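Local coordinates for putative reductase (Peptoclostridium difficile, PDB 5J6C), which is an FMN-dependent nitroreductase that probably reduces nitro compounds, possibly including the antibiotic metronidazole, at residues A[162-165]-A[166-170]. Residues are numbered along the deposited sequence; the frame is centred on the assembly and turned at random.
Sequences LKVP and SKYSV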
# COMPACT_ATOMS: atom_id res chain seq x y z
N LEU A 162 11.56 12.07 -17.26
CA LEU A 162 10.84 11.01 -17.95
C LEU A 162 9.75 11.54 -18.89
O LEU A 162 8.97 10.74 -19.42
CB LEU A 162 10.25 10.04 -16.93
CG LEU A 162 11.28 9.37 -16.02
CD1 LEU A 162 10.58 8.41 -15.10
CD2 LEU A 162 12.34 8.63 -16.86
N LYS A 163 9.67 12.86 -19.07
CA LYS A 163 8.74 13.48 -20.01
C LYS A 163 7.29 13.19 -19.65
O LYS A 163 6.44 12.95 -20.51
CB LYS A 163 9.07 13.06 -21.45
CG LYS A 163 10.46 13.48 -21.88
CD LYS A 163 10.48 14.97 -22.16
CE LYS A 163 11.83 15.46 -22.71
NZ LYS A 163 11.74 16.17 -24.03
N VAL A 164 6.99 13.24 -18.36
CA VAL A 164 5.65 12.92 -17.84
C VAL A 164 4.77 14.16 -17.90
O VAL A 164 5.17 15.22 -17.39
CB VAL A 164 5.77 12.42 -16.40
CG1 VAL A 164 4.39 12.11 -15.84
CG2 VAL A 164 6.68 11.20 -16.35
N PRO A 165 3.57 14.08 -18.47
CA PRO A 165 2.67 15.24 -18.49
C PRO A 165 2.30 15.67 -17.08
O PRO A 165 2.35 14.90 -16.12
CB PRO A 165 1.45 14.75 -19.27
CG PRO A 165 1.93 13.56 -20.02
CD PRO A 165 2.98 12.92 -19.17
N SER A 166 1.88 16.93 -16.97
CA SER A 166 1.68 17.57 -15.68
C SER A 166 0.46 17.06 -14.93
O SER A 166 0.38 17.25 -13.71
CB SER A 166 1.54 19.08 -15.86
OG SER A 166 0.57 19.34 -16.85
N LYS A 167 -0.52 16.45 -15.60
CA LYS A 167 -1.65 15.93 -14.84
C LYS A 167 -1.25 14.77 -13.94
O LYS A 167 -2.03 14.42 -13.04
CB LYS A 167 -2.78 15.50 -15.78
CG LYS A 167 -2.47 14.33 -16.69
CD LYS A 167 -3.74 13.90 -17.45
CE LYS A 167 -3.49 12.68 -18.30
NZ LYS A 167 -4.77 11.97 -18.60
N TYR A 168 -0.07 14.20 -14.14
CA TYR A 168 0.43 13.10 -13.34
C TYR A 168 1.29 13.61 -12.20
O TYR A 168 1.99 14.62 -12.32
CB TYR A 168 1.26 12.14 -14.19
CG TYR A 168 0.47 11.48 -15.29
CD1 TYR A 168 -0.38 10.42 -15.02
CD2 TYR A 168 0.57 11.93 -16.61
CE1 TYR A 168 -1.11 9.83 -16.02
CE2 TYR A 168 -0.16 11.34 -17.61
CZ TYR A 168 -0.99 10.28 -17.31
OH TYR A 168 -1.72 9.68 -18.29
N SER A 169 1.26 12.87 -11.09
CA SER A 169 2.16 13.08 -9.97
C SER A 169 2.97 11.81 -9.73
O SER A 169 2.48 10.70 -9.94
CB SER A 169 1.36 13.45 -8.71
OG SER A 169 2.23 13.74 -7.64
N VAL A 170 4.22 11.98 -9.28
CA VAL A 170 5.12 10.85 -9.04
C VAL A 170 5.04 10.47 -7.57
O VAL A 170 5.27 11.31 -6.69
CB VAL A 170 6.57 11.17 -9.44
CG1 VAL A 170 7.44 9.92 -9.27
CG2 VAL A 170 6.63 11.66 -10.88
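P165 and Y168 are the ends of a type I beta turn. The turn leads from helix 154-162 into strand 168-177, an inner strand of the antiparallel sheet of this nitroreductase fold. S166 is the first of the two central residues. Its CB leads off away from the preceding residues, and its side chain packs on R159 of the helix. K167 follows and turns its chain end away from the proline. Its CG sits over one face of the Y168 ring, offset toward the rim. Y168 closes the turn: its N donates to P165 O at 3.2 Å, with an N-H...O angle of 159°. The donor stands above the carbonyl plane. The same oxygen lies near the plane of the tyrosine ring, at its edge. CG of Y168 is beside its own backbone N (chi1 -62°), which lays the side chain along P165, pointing the same way. P165 CD lies 3.7 Å from Y168 CD2. V164 crosses Y168 at about a right angle, its CG1 3.5 Å from Y168 CB. F201 of the second subunit packs on V164 and P165 and meets the Y168 ring. Further along the strand, V170 N makes a hydrogen bond to D155 OD1 of helix 154-162.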